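Local coordinates for protein sulfotransferase (Alicyclobacillus acidocaldarius subsp. acidocaldarius, PDB 3RNL) that probably transfers sulfo groups to acceptor molecules and binds magnesium ions, at residues A[10-15]-A[86-91]; A[28-33]-A[210-215]; A[35-40]-A[75-80]; A[111-116]-A[200-205]. All blocks are in the same frame, centred on the assembly; numbering follows the deposited sequence.

Contact 1 of 4, residues A[10-15]-A[86-91]; sequences NFFIVG and VGEASV
Strand 11-13 runs beside strand 86-89 in the same direction, the axes 4.6 Å apart at their closest and inclined by 26°, with Ile13 paired to Ala89 as a parallel bridge. Entry into the pairing is marked by Asn10, which grips Val86 twice. Its side-chain OD1 accepts from Val86 N over 2.9 Å in a nearly straight bond, while Val86 O receives both Asn10 N and, at 3.1 Å, Phe11 N. Chi1 of 59° sets Asn10 CG between its own N and carbonyl carbon; from there OD1 meets Val86 N and ND2 bonds to Arg84 O. Further along, Ile13 N bonds to Glu88 O at 3.0 Å, and Ser90 N meets Ile13 O almost head-on at 3.2 Å. On one face of the sheet the Phe11 ring lies over Gly87, whose CA stands 3.5 Å from the ring centroid in a CH-pi contact; a side chain at this glycine would collide with the ring. Ile13 CB and Ala89 CB touch at 3.9 Å on that same face. On the other, the Phe12 ring lies next to the Glu88 carboxylate, their planes 78° apart; Glu88 OE2 is bonded by Tyr73 and Tyr93, and OE1 by Ser90 OG. The central strand and one neighbour of a five-stranded parallel sheet, with helix 21-29 over the Ile13 and Ala89 side, belong to the alpha-beta-alpha sandwich of the P-loop-like sulfotransferase fold.

Contact 2 of 4, residues A[28-33]-A[210-215]; sequences LSQHPD and TDFVPD. With MG (magnesium ion), chain B.
Phe212 and Gln30 carry this contact, which fastens the end of helix 21-29 of the alpha-beta-alpha sandwich, and the residues that follow, to the loop beyond helix 195-206. His31 lies over one face of the Phe212 ring, its CB 4.0 Å from the ring centroid in a CH-pi contact and its CD2 3.6 Å from Phe212 CG. The two ring planes meet obliquely at 53°. Gln30 CB sits at the edge of the phenyl ring, and Pro214 N over the face opposite His31. Beyond CG the Gln30 chain is extended, and its amide pairs with one residue's backbone: OE1 accepts from Asp215 N at 2.7 Å on a lone pair, while NE2 donates to Asp215 O at 3.1 Å. An alanine here would probably leave Asp215 N and O without these mates and free the 210-215 loop to shift. In the next shell, His31 ND1 accepts from Asp33 N in the ring plane and NE2 bonds to Ser209 O, which fixes the imidazole's rotation. The backbone from the helix end to strand 34-35 wraps a magnesium ion, bound by Ile34 O, three waters, Ser29 O at 2.4 Å and His31 O at 2.2 Å.

Contact 3 of 4, residues A[35-40]-A[75-80]; sequences YIPPKK and RLFDGV
Two successive type I beta turns, Arg75 to Asp78 and Phe77 to Val80, lead from helix 70-75 toward strand 85-89 and receive the segment leaving edge strand 34-35 of the sheet, with Tyr35, Pro37 and Lys39 all bearing on them. Tyr35 CG is anti to its backbone N (chi1 -178°), and the ring lies against the second turn: Val80 N stands over its centre and Gly79 C over the same face nearer the rim. Val80 CG2 closes on Tyr35 CD2 at 3.5 Å. A side chain at Gly79 would run into the tyrosine hydroxyl, so the bare backbone lets the phenol lie close. Pro37 meets the first turn, its CB 3.3 Å from Leu76 O and its CG 4.0 Å from Phe77 CE1. Lys39 offers its aliphatic root, CB lying 3.8 Å from Leu76 CD2, while its ammonium leads away to Tyr65 O. No direct hydrogen bond joins the segments; one water makes the polar link, 2.5 Å from Tyr35 OH, donating to Leu76 O at 2.6 Å and accepting from Gly79 N at 2.9 Å. A phenylalanine in place of Tyr35 would probably leave this water without one of its three mates. The chemistry is divided: the direct contact is van der Waals, made by rings and aliphatic carbons against side chains and peptide groups alike, and the polar backbone atoms at Leu76 and Gly79 share a water.

Contact 4 of 4, residues A[111-116]-A[200-205]; sequences KILIML and RDCCAF
Lys111, at the start of strand 111-116, reaches the carbonyl of Phe205 on helix 200-205. Its CB rests 3.6 Å from Phe205 CZ, and the extended chain then slides past the aromatic side chain in the opposite direction, with CD over the centre of the ring's face. Lys111 NZ donates a hydrogen bond to Phe205 O (3.0 Å), in the carbonyl plane and on a lone pair. A water donates to Phe205 O at 2.6 Å and accepts a weak bond from the ammonium. Ile112 turns its side chain away from this helix toward helix 167-178, but its carbonyl O comes to 3.6 Å from Phe205 CE2. Leu113 then returns to the helix: its CD2 touches Phe205 CD2 at 3.8 Å and Cys202 SG at 3.9 Å. Chi1 of 175° puts Phe205 CG anti to its backbone N; the ring has Lys111 CD over one face and meets Leu113 CD2 obliquely. Leu28 of helix 21-29 also touches Leu113 and Cys202. Strand and helix run nearly antiparallel, at 159°, with axes 10.6 Å apart at their closest, and helix 195-206 forms part of one outer layer of the alpha-beta-alpha sandwich.

Overall arrangement
Contacts 1 and 4 share one sheet, their centres about 10 Å apart: strand 11-13 lies between strands 86-89 and 111-116, and Phe12 O is 2.9 Å from Leu113 N. Contact 3 joins the sheet on the far side of strand 86-89, where Gly87 N comes to 2.9 Å from Tyr35 O. Contact 2 adjoins the helix of contact 4, Phe212 O lying 3.0 Å from Arg200 NE and His31 CD2 3.5 Å from Cys203 SG. The magnesium site belongs to contact 2, and Ile34, its remaining protein ligand, directly precedes contact 3; the nearest side-chain atoms of Tyr35 and Phe11 are about 6 and 9 Å from the ion.

Contact 1 of 4, residues A[10-15]-A[86-91]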
loop_
_atom_site.group_PDB
_atom_site.type_symbol
_atom_site.label_atom_id
_atom_site.label_comp_id
_atom_site.label_asym_id
_atom_site.label_seq_id
_atom_site.Cartn_x
_atom_site.Cartn_y
_atom_site.Cartn_z
ATOM N N ASN A 10 -16.543 2.816 1.450
ATOM C CA ASN A 10 -16.731 1.941 0.297
ATOM C C ASN A 10 -15.532 1.649 -0.610
ATOM O O ASN A 10 -15.703 1.032 -1.666
ATOM C CB ASN A 10 -17.986 2.309 -0.469
ATOM C CG ASN A 10 -17.949 3.726 -0.958
ATOM O OD1 ASN A 10 -16.884 4.305 -1.099
ATOM N ND2 ASN A 10 -19.121 4.299 -1.209
ATOM N N PHE A 11 -14.367 2.194 -0.279
ATOM C CA PHE A 11 -13.147 1.815 -0.989
ATOM C C PHE A 11 -11.958 1.878 -0.048
ATOM O O PHE A 11 -12.021 2.533 1.007
ATOM C CB PHE A 11 -12.936 2.643 -2.281
ATOM C CG PHE A 11 -12.424 4.055 -2.063
ATOM C CD1 PHE A 11 -11.065 4.338 -2.151
ATOM C CD2 PHE A 11 -13.318 5.106 -1.856
ATOM C CE1 PHE A 11 -10.584 5.654 -1.978
ATOM C CE2 PHE A 11 -12.859 6.417 -1.689
ATOM C CZ PHE A 11 -11.484 6.692 -1.752
ATOM N N PHE A 12 -10.895 1.158 -0.395
ATOM C CA PHE A 12 -9.704 1.149 0.443
ATOM C C PHE A 12 -8.495 1.266 -0.437
ATOM O O PHE A 12 -8.447 0.673 -1.509
ATOM C CB PHE A 12 -9.619 -0.169 1.230
ATOM C CG PHE A 12 -10.796 -0.388 2.142
ATOM C CD1 PHE A 12 -10.806 0.151 3.415
ATOM C CD2 PHE A 12 -11.883 -1.134 1.729
ATOM C CE1 PHE A 12 -11.889 -0.034 4.250
ATOM C CE2 PHE A 12 -12.971 -1.336 2.572
ATOM C CZ PHE A 12 -12.972 -0.782 3.831
ATOM N N ILE A 13 -7.518 2.040 0.024
ATOM C CA ILE A 13 -6.217 2.107 -0.637
ATOM C C ILE A 13 -5.322 1.220 0.211
ATOM O O ILE A 13 -5.076 1.508 1.383
ATOM C CB ILE A 13 -5.694 3.550 -0.662
ATOM C CG1 ILE A 13 -6.621 4.411 -1.535
ATOM C CG2 ILE A 13 -4.260 3.591 -1.201
ATOM C CD1 ILE A 13 -6.344 5.933 -1.431
ATOM N N VAL A 14 -4.930 0.080 -0.348
ATOM C CA VAL A 14 -4.338 -0.963 0.496
ATOM C C VAL A 14 -2.820 -1.089 0.502
ATOM O O VAL A 14 -2.270 -1.936 1.209
ATOM C CB VAL A 14 -4.970 -2.335 0.194
ATOM C CG1 VAL A 14 -6.487 -2.257 0.402
ATOM C CG2 VAL A 14 -4.643 -2.769 -1.242
ATOM N N GLY A 15 -2.134 -0.309 -0.323
ATOM C CA GLY A 15 -0.683 -0.461 -0.404
ATOM C C GLY A 15 -0.295 -0.268 -1.855
ATOM O O GLY A 15 -1.149 0.114 -2.668
ATOM N N VAL A 86 -16.113 6.929 -0.234
ATOM C CA VAL A 86 -15.556 7.131 1.099
ATOM C C VAL A 86 -14.471 6.092 1.307
ATOM O O VAL A 86 -14.732 4.891 1.243
ATOM C CB VAL A 86 -16.658 6.978 2.199
ATOM C CG1 VAL A 86 -16.046 7.110 3.605
ATOM C CG2 VAL A 86 -17.746 8.035 2.015
ATOM N N GLY A 87 -13.263 6.517 1.659
ATOM C CA GLY A 87 -12.193 5.540 1.628
ATOM C C GLY A 87 -11.225 5.673 2.768
ATOM O O GLY A 87 -11.310 6.593 3.568
ATOM N N GLU A 88 -10.372 4.663 2.913
ATOM C CA GLU A 88 -9.445 4.623 4.026
ATOM C C GLU A 88 -8.171 3.982 3.523
ATOM O O GLU A 88 -8.227 3.053 2.719
ATOM C CB GLU A 88 -10.039 3.801 5.180
ATOM C CG GLU A 88 -9.218 3.857 6.475
ATOM C CD GLU A 88 -8.439 2.567 6.718
ATOM O OE1 GLU A 88 -7.194 2.633 6.854
ATOM O OE2 GLU A 88 -9.077 1.484 6.775
ATOM N N ALA A 89 -7.028 4.485 3.989
ATOM C CA ALA A 89 -5.727 4.051 3.463
ATOM C C ALA A 89 -4.790 3.528 4.541
ATOM O O ALA A 89 -4.392 4.285 5.426
ATOM C CB ALA A 89 -5.042 5.219 2.750
ATOM N N SER A 90 -4.405 2.259 4.431
ATOM C CA SER A 90 -3.354 1.681 5.292
ATOM C C SER A 90 -2.465 0.819 4.406
ATOM O O SER A 90 -2.957 -0.118 3.770
ATOM C CB SER A 90 -3.990 0.800 6.383
ATOM O OG SER A 90 -4.756 1.579 7.288
ATOM N N VAL A 91 -1.165 1.111 4.368
ATOM C CA VAL A 91 -0.303 0.534 3.341
ATOM C C VAL A 91 0.069 -0.939 3.515
ATOM O O VAL A 91 0.542 -1.555 2.563
ATOM C CB VAL A 91 0.974 1.362 3.141
ATOM C CG1 VAL A 91 0.610 2.770 2.678
ATOM C CG2 VAL A 91 1.791 1.379 4.418
#

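Contact 2 of 4, residues A[28-33]-A[210-215]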
loop_
_atom_site.group_PDB
_atom_site.type_symbol
_atom_site.label_atom_id
_atom_site.label_comp_id
_atom_site.label_asym_id
_atom_site.label_seq_id
_atom_site.Cartn_x
_atom_site.Cartn_y
_atom_site.Cartn_z
ATOM N N LEU A 28 -6.960 12.373 -4.419
ATOM C CA LEU A 28 -8.351 11.922 -4.436
ATOM C C LEU A 28 -9.197 12.679 -3.421
ATOM O O LEU A 28 -10.363 12.994 -3.684
ATOM C CB LEU A 28 -8.438 10.418 -4.172
ATOM C CG LEU A 28 -7.931 9.566 -5.333
ATOM C CD1 LEU A 28 -7.859 8.102 -4.912
ATOM C CD2 LEU A 28 -8.809 9.720 -6.568
ATOM N N SER A 29 -8.607 12.962 -2.261
ATOM C CA SER A 29 -9.312 13.661 -1.187
ATOM C C SER A 29 -9.819 15.017 -1.646
ATOM O O SER A 29 -10.819 15.513 -1.138
ATOM C CB SER A 29 -8.405 13.857 0.030
ATOM O OG SER A 29 -8.023 12.617 0.587
ATOM N N GLN A 30 -9.121 15.621 -2.600
ATOM C CA GLN A 30 -9.510 16.943 -3.100
ATOM C C GLN A 30 -10.822 16.919 -3.889
ATOM O O GLN A 30 -11.463 17.957 -4.056
ATOM C CB GLN A 30 -8.425 17.532 -3.992
ATOM C CG GLN A 30 -7.092 17.759 -3.303
ATOM C CD GLN A 30 -6.038 18.192 -4.290
ATOM O OE1 GLN A 30 -6.361 18.590 -5.407
ATOM N NE2 GLN A 30 -4.773 18.112 -3.893
ATOM N N HIS A 31 -11.203 15.750 -4.396
ATOM C CA HIS A 31 -12.425 15.631 -5.203
ATOM C C HIS A 31 -13.649 15.907 -4.325
ATOM O O HIS A 31 -13.743 15.402 -3.218
ATOM C CB HIS A 31 -12.499 14.225 -5.815
ATOM C CG HIS A 31 -13.520 14.072 -6.908
ATOM N ND1 HIS A 31 -14.876 14.199 -6.685
ATOM C CD2 HIS A 31 -13.380 13.764 -8.219
ATOM C CE1 HIS A 31 -15.527 13.990 -7.819
ATOM N NE2 HIS A 31 -14.641 13.717 -8.766
ATOM N N PRO A 32 -14.601 16.713 -4.811
ATOM C CA PRO A 32 -15.746 17.039 -3.945
ATOM C C PRO A 32 -16.637 15.833 -3.596
ATOM O O PRO A 32 -17.374 15.900 -2.613
ATOM C CB PRO A 32 -16.532 18.082 -4.770
ATOM C CG PRO A 32 -16.104 17.851 -6.193
ATOM C CD PRO A 32 -14.659 17.407 -6.112
ATOM N N ASP A 33 -16.589 14.774 -4.406
ATOM C CA ASP A 33 -17.384 13.563 -4.194
ATOM C C ASP A 33 -16.633 12.429 -3.478
ATOM O O ASP A 33 -17.122 11.309 -3.428
ATOM C CB ASP A 33 -17.991 13.073 -5.507
ATOM C CG ASP A 33 -19.397 12.519 -5.338
ATOM O OD1 ASP A 33 -19.978 12.615 -4.227
ATOM O OD2 ASP A 33 -19.926 11.997 -6.340
ATOM N N THR A 210 -15.376 12.429 -13.582
ATOM C CA THR A 210 -14.024 12.529 -14.109
ATOM C C THR A 210 -13.683 13.960 -14.504
ATOM O O THR A 210 -12.569 14.220 -14.968
ATOM C CB THR A 210 -13.810 11.626 -15.334
ATOM O OG1 THR A 210 -14.815 11.917 -16.310
ATOM C CG2 THR A 210 -13.871 10.139 -14.936
ATOM N N ASP A 211 -14.585 14.917 -14.308
ATOM C CA ASP A 211 -14.145 16.232 -14.715
ATOM C C ASP A 211 -13.695 16.816 -13.395
ATOM O O ASP A 211 -14.421 17.527 -12.699
ATOM C CB ASP A 211 -15.383 16.972 -15.229
ATOM C CG ASP A 211 -15.102 18.413 -15.626
ATOM O OD1 ASP A 211 -13.976 18.718 -16.067
ATOM O OD2 ASP A 211 -16.032 19.240 -15.508
ATOM N N PHE A 212 -12.405 16.622 -13.159
ATOM C CA PHE A 212 -11.758 17.032 -11.935
ATOM C C PHE A 212 -10.303 17.174 -12.301
ATOM O O PHE A 212 -9.763 16.314 -12.997
ATOM C CB PHE A 212 -11.959 15.927 -10.888
ATOM C CG PHE A 212 -11.067 16.043 -9.677
ATOM C CD1 PHE A 212 -11.143 17.147 -8.850
ATOM C CD2 PHE A 212 -10.186 15.016 -9.347
ATOM C CE1 PHE A 212 -10.326 17.250 -7.729
ATOM C CE2 PHE A 212 -9.372 15.107 -8.230
ATOM C CZ PHE A 212 -9.439 16.233 -7.420
ATOM N N VAL A 213 -9.648 18.223 -11.824
ATOM C CA VAL A 213 -8.196 18.295 -11.891
ATOM C C VAL A 213 -7.621 18.448 -10.499
ATOM O O VAL A 213 -7.840 19.484 -9.870
ATOM C CB VAL A 213 -7.721 19.460 -12.772
ATOM C CG1 VAL A 213 -6.203 19.475 -12.838
ATOM C CG2 VAL A 213 -8.313 19.333 -14.163
ATOM N N PRO A 214 -6.865 17.454 -10.016
ATOM C CA PRO A 214 -6.284 17.674 -8.692
ATOM C C PRO A 214 -5.207 18.747 -8.752
ATOM O O PRO A 214 -4.607 18.979 -9.808
ATOM C CB PRO A 214 -5.660 16.316 -8.360
ATOM C CG PRO A 214 -5.335 15.728 -9.690
ATOM C CD PRO A 214 -6.466 16.157 -10.590
ATOM N N ASP A 215 -4.946 19.375 -7.611
ATOM C CA ASP A 215 -3.854 20.329 -7.506
ATOM C C ASP A 215 -2.633 19.527 -7.069
ATOM O O ASP A 215 -2.581 18.990 -5.963
ATOM C CB ASP A 215 -4.204 21.387 -6.466
ATOM C CG ASP A 215 -3.027 22.275 -6.109
ATOM O OD1 ASP A 215 -1.953 22.154 -6.736
ATOM O OD2 ASP A 215 -3.194 23.109 -5.194
HETATM MG MG MG B . -13.219 15.540 -1.031
HETATM O O HOH W 1 -8.542 20.348 -7.412
HETATM O O HOH W 2 -13.060 18.046 -1.419
HETATM O O HOH W 3 -15.513 16.287 -0.236
HETATM O O HOH W 4 -12.824 15.964 1.494
#

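Contact 3 of 4, residues A[35-40]-A[75-80]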
loop_
_atom_site.group_PDB
_atom_site.type_symbol
_atom_site.label_atom_id
_atom_site.label_comp_id
_atom_site.label_asym_id
_atom_site.label_seq_id
_atom_site.Cartn_x
_atom_site.Cartn_y
_atom_site.Cartn_z
ATOM N N TYR A 35 -14.421 11.307 0.084
ATOM C CA TYR A 35 -13.943 11.627 1.430
ATOM C C TYR A 35 -12.965 10.568 1.910
ATOM O O TYR A 35 -13.258 9.383 1.823
ATOM C CB TYR A 35 -15.089 11.701 2.446
ATOM C CG TYR A 35 -14.578 12.088 3.817
ATOM C CD1 TYR A 35 -14.408 13.428 4.152
ATOM C CD2 TYR A 35 -14.228 11.124 4.756
ATOM C CE1 TYR A 35 -13.921 13.805 5.387
ATOM C CE2 TYR A 35 -13.740 11.497 6.008
ATOM C CZ TYR A 35 -13.589 12.839 6.309
ATOM O OH TYR A 35 -13.091 13.237 7.529
ATOM N N ILE A 36 -11.768 10.997 2.284
ATOM C CA ILE A 36 -10.784 10.171 2.978
ATOM C C ILE A 36 -10.404 10.805 4.314
ATOM O O ILE A 36 -10.037 11.984 4.325
ATOM C CB ILE A 36 -9.540 9.902 2.126
ATOM C CG1 ILE A 36 -9.942 9.227 0.811
ATOM C CG2 ILE A 36 -8.569 9.012 2.901
ATOM C CD1 ILE A 36 -8.786 9.116 -0.154
ATOM N N PRO A 37 -10.584 10.099 5.440
ATOM C CA PRO A 37 -10.252 10.749 6.715
ATOM C C PRO A 37 -8.773 11.103 6.839
ATOM O O PRO A 37 -7.944 10.510 6.165
ATOM C CB PRO A 37 -10.631 9.695 7.769
ATOM C CG PRO A 37 -10.641 8.404 7.051
ATOM C CD PRO A 37 -11.035 8.708 5.622
ATOM N N PRO A 38 -8.450 12.093 7.691
ATOM C CA PRO A 38 -7.045 12.485 7.879
ATOM C C PRO A 38 -6.189 11.376 8.509
ATOM O O PRO A 38 -4.963 11.461 8.499
ATOM C CB PRO A 38 -7.126 13.753 8.753
ATOM C CG PRO A 38 -8.498 13.722 9.379
ATOM C CD PRO A 38 -9.390 12.968 8.412
ATOM N N LYS A 39 -6.829 10.350 9.058
ATOM C CA LYS A 39 -6.111 9.229 9.666
ATOM C C LYS A 39 -5.622 8.234 8.619
ATOM O O LYS A 39 -6.421 7.677 7.875
ATOM C CB LYS A 39 -7.029 8.505 10.655
ATOM C CG LYS A 39 -6.437 7.242 11.264
ATOM C CD LYS A 39 -5.260 7.577 12.146
ATOM C CE LYS A 39 -4.692 6.305 12.750
ATOM N NZ LYS A 39 -3.613 6.649 13.720
ATOM N N LYS A 40 -4.310 7.999 8.592
ATOM C CA LYS A 40 -3.720 6.970 7.744
ATOM C C LYS A 40 -3.144 5.875 8.640
ATOM O O LYS A 40 -2.826 6.127 9.814
ATOM C CB LYS A 40 -2.580 7.548 6.906
ATOM C CG LYS A 40 -2.822 8.963 6.390
ATOM C CD LYS A 40 -4.072 9.033 5.518
ATOM C CE LYS A 40 -4.280 10.446 4.969
ATOM N NZ LYS A 40 -5.652 10.640 4.438
ATOM N N ARG A 75 -15.753 5.853 13.824
ATOM C CA ARG A 75 -15.702 7.297 14.078
ATOM C C ARG A 75 -14.754 8.046 13.135
ATOM O O ARG A 75 -14.832 9.269 13.027
ATOM C CB ARG A 75 -15.383 7.618 15.549
ATOM C CG ARG A 75 -16.546 7.322 16.506
ATOM C CD ARG A 75 -16.305 7.892 17.917
ATOM N NE ARG A 75 -15.035 7.449 18.493
ATOM C CZ ARG A 75 -14.887 6.389 19.287
ATOM N NH1 ARG A 75 -15.935 5.640 19.614
ATOM N NH2 ARG A 75 -13.681 6.079 19.760
ATOM N N LEU A 76 -13.874 7.327 12.445
ATOM C CA LEU A 76 -13.000 7.973 11.458
ATOM C C LEU A 76 -13.816 8.646 10.367
ATOM O O LEU A 76 -13.334 9.546 9.676
ATOM C CB LEU A 76 -12.087 6.948 10.793
ATOM C CG LEU A 76 -11.025 6.351 11.703
ATOM C CD1 LEU A 76 -10.107 5.436 10.877
ATOM C CD2 LEU A 76 -10.222 7.463 12.400
ATOM N N PHE A 77 -15.033 8.151 10.171
ATOM C CA PHE A 77 -15.867 8.607 9.064
ATOM C C PHE A 77 -16.868 9.685 9.453
ATOM O O PHE A 77 -17.728 10.065 8.658
ATOM C CB PHE A 77 -16.477 7.401 8.348
ATOM C CG PHE A 77 -15.434 6.396 7.963
ATOM C CD1 PHE A 77 -14.628 6.612 6.849
ATOM C CD2 PHE A 77 -15.173 5.301 8.773
ATOM C CE1 PHE A 77 -13.620 5.728 6.520
ATOM C CE2 PHE A 77 -14.169 4.403 8.444
ATOM C CZ PHE A 77 -13.387 4.619 7.314
ATOM N N ASP A 78 -16.773 10.152 10.694
ATOM C CA ASP A 78 -17.708 11.173 11.178
ATOM C C ASP A 78 -17.734 12.438 10.306
ATOM O O ASP A 78 -18.743 13.135 10.254
ATOM C CB ASP A 78 -17.404 11.543 12.635
ATOM C CG ASP A 78 -17.900 10.493 13.622
ATOM O OD1 ASP A 78 -18.665 9.587 13.211
ATOM O OD2 ASP A 78 -17.532 10.577 14.813
ATOM N N GLY A 79 -16.629 12.725 9.622
ATOM C CA GLY A 79 -16.534 13.926 8.810
ATOM C C GLY A 79 -17.149 13.840 7.423
ATOM O O GLY A 79 -17.211 14.842 6.705
ATOM N N VAL A 80 -17.600 12.649 7.029
ATOM C CA VAL A 80 -18.280 12.505 5.746
ATOM C C VAL A 80 -19.543 13.360 5.706
ATOM O O VAL A 80 -20.330 13.351 6.658
ATOM C CB VAL A 80 -18.718 11.038 5.500
ATOM C CG1 VAL A 80 -19.628 10.949 4.270
ATOM C CG2 VAL A 80 -17.513 10.119 5.352
HETATM O O HOH W 5 -13.764 12.064 9.642
#

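Contact 4 of 4, residues A[111-116]-A[200-205]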
loop_
_atom_site.group_PDB
_atom_site.type_symbol
_atom_site.label_atom_id
_atom_site.label_comp_id
_atom_site.label_asym_id
_atom_site.label_seq_id
_atom_site.Cartn_x
_atom_site.Cartn_y
_atom_site.Cartn_z
ATOM N N LYS A 111 -14.493 -1.229 -3.168
ATOM C CA LYS A 111 -13.508 -1.206 -4.249
ATOM C C LYS A 111 -12.111 -1.049 -3.663
ATOM O O LYS A 111 -11.937 -0.458 -2.596
ATOM C CB LYS A 111 -13.796 -0.066 -5.218
ATOM C CG LYS A 111 -15.106 -0.277 -5.977
ATOM C CD LYS A 111 -15.484 0.964 -6.800
ATOM C CE LYS A 111 -16.919 0.801 -7.334
ATOM N NZ LYS A 111 -17.441 1.995 -8.060
ATOM N N ILE A 112 -11.128 -1.616 -4.346
ATOM C CA ILE A 112 -9.780 -1.709 -3.808
ATOM C C ILE A 112 -8.819 -1.026 -4.768
ATOM O O ILE A 112 -8.825 -1.349 -5.965
ATOM C CB ILE A 112 -9.354 -3.181 -3.717
ATOM C CG1 ILE A 112 -10.381 -4.012 -2.931
ATOM C CG2 ILE A 112 -7.925 -3.301 -3.137
ATOM C CD1 ILE A 112 -10.483 -3.631 -1.452
ATOM N N LEU A 113 -8.019 -0.085 -4.258
ATOM C CA LEU A 113 -6.935 0.525 -5.037
ATOM C C LEU A 113 -5.595 0.023 -4.548
ATOM O O LEU A 113 -5.306 0.082 -3.350
ATOM C CB LEU A 113 -6.958 2.056 -4.886
ATOM C CG LEU A 113 -8.108 2.738 -5.637
ATOM C CD1 LEU A 113 -8.238 4.210 -5.230
ATOM C CD2 LEU A 113 -7.878 2.622 -7.143
ATOM N N ILE A 114 -4.769 -0.456 -5.477
ATOM C CA ILE A 114 -3.440 -0.966 -5.142
ATOM C C ILE A 114 -2.460 -0.212 -6.010
ATOM O O ILE A 114 -2.695 -0.095 -7.208
ATOM C CB ILE A 114 -3.330 -2.458 -5.527
ATOM C CG1 ILE A 114 -4.324 -3.290 -4.714
ATOM C CG2 ILE A 114 -1.884 -2.970 -5.344
ATOM C CD1 ILE A 114 -4.446 -4.746 -5.182
HETATM N N MSE A 115 -1.375 0.309 -5.429
HETATM C CA MSE A 115 -0.332 0.931 -6.258
HETATM C C MSE A 115 0.965 0.160 -6.059
HETATM O O MSE A 115 1.360 -0.112 -4.926
HETATM C CB MSE A 115 -0.125 2.414 -5.929
HETATM C CG MSE A 115 0.950 3.063 -6.816
HETATM SE SE MSE A 115 0.706 4.986 -7.050
HETATM C CE MSE A 115 -0.280 5.360 -5.440
ATOM N N LEU A 116 1.613 -0.211 -7.161
ATOM C CA LEU A 116 2.827 -1.018 -7.092
ATOM C C LEU A 116 3.976 -0.298 -7.749
ATOM O O LEU A 116 3.810 0.390 -8.743
ATOM C CB LEU A 116 2.620 -2.365 -7.804
ATOM C CG LEU A 116 1.423 -3.198 -7.341
ATOM C CD1 LEU A 116 1.276 -4.454 -8.219
ATOM C CD2 LEU A 116 1.571 -3.601 -5.872
ATOM N N ARG A 200 -7.786 10.736 -12.532
ATOM C CA ARG A 200 -9.054 10.678 -13.258
ATOM C C ARG A 200 -9.512 9.241 -13.535
ATOM O O ARG A 200 -10.708 8.955 -13.498
ATOM C CB ARG A 200 -8.959 11.463 -14.569
ATOM C CG ARG A 200 -8.954 12.955 -14.348
ATOM C CD ARG A 200 -8.600 13.677 -15.643
ATOM N NE ARG A 200 -8.966 15.083 -15.590
ATOM C CZ ARG A 200 -8.720 15.947 -16.569
ATOM N NH1 ARG A 200 -8.091 15.546 -17.666
ATOM N NH2 ARG A 200 -9.103 17.212 -16.451
ATOM N N ASP A 201 -8.566 8.352 -13.832
ATOM C CA ASP A 201 -8.882 6.926 -13.993
ATOM C C ASP A 201 -9.471 6.369 -12.693
ATOM O O ASP A 201 -10.424 5.574 -12.715
ATOM C CB ASP A 201 -7.631 6.111 -14.344
ATOM C CG ASP A 201 -7.074 6.423 -15.724
ATOM O OD1 ASP A 201 -7.787 7.022 -16.559
ATOM O OD2 ASP A 201 -5.898 6.051 -15.976
ATOM N N CYS A 202 -8.909 6.777 -11.558
ATOM C CA CYS A 202 -9.441 6.314 -10.267
ATOM C C CYS A 202 -10.840 6.852 -10.039
ATOM O O CYS A 202 -11.688 6.168 -9.480
ATOM C CB CYS A 202 -8.548 6.722 -9.095
ATOM S SG CYS A 202 -6.961 5.888 -9.088
ATOM N N CYS A 203 -11.094 8.088 -10.461
ATOM C CA CYS A 203 -12.442 8.622 -10.358
ATOM C C CYS A 203 -13.444 7.769 -11.139
ATOM O O CYS A 203 -14.534 7.465 -10.650
ATOM C CB CYS A 203 -12.489 10.066 -10.857
ATOM S SG CYS A 203 -11.529 11.209 -9.798
ATOM N N ALA A 204 -13.087 7.408 -12.363
ATOM C CA ALA A 204 -13.951 6.547 -13.177
ATOM C C ALA A 204 -14.205 5.205 -12.465
ATOM O O ALA A 204 -15.342 4.710 -12.404
ATOM C CB ALA A 204 -13.325 6.323 -14.548
ATOM N N PHE A 205 -13.140 4.618 -11.938
ATOM C CA PHE A 205 -13.240 3.361 -11.174
ATOM C C PHE A 205 -14.195 3.499 -9.981
ATOM O O PHE A 205 -15.041 2.616 -9.736
ATOM C CB PHE A 205 -11.844 2.958 -10.705
ATOM C CG PHE A 205 -11.813 1.746 -9.802
ATOM C CD1 PHE A 205 -12.259 0.511 -10.256
ATOM C CD2 PHE A 205 -11.294 1.841 -8.518
ATOM C CE1 PHE A 205 -12.200 -0.621 -9.419
ATOM C CE2 PHE A 205 -11.216 0.708 -7.678
ATOM C CZ PHE A 205 -11.687 -0.510 -8.135
HETATM O O HOH W 6 -16.469 0.493 -10.295
#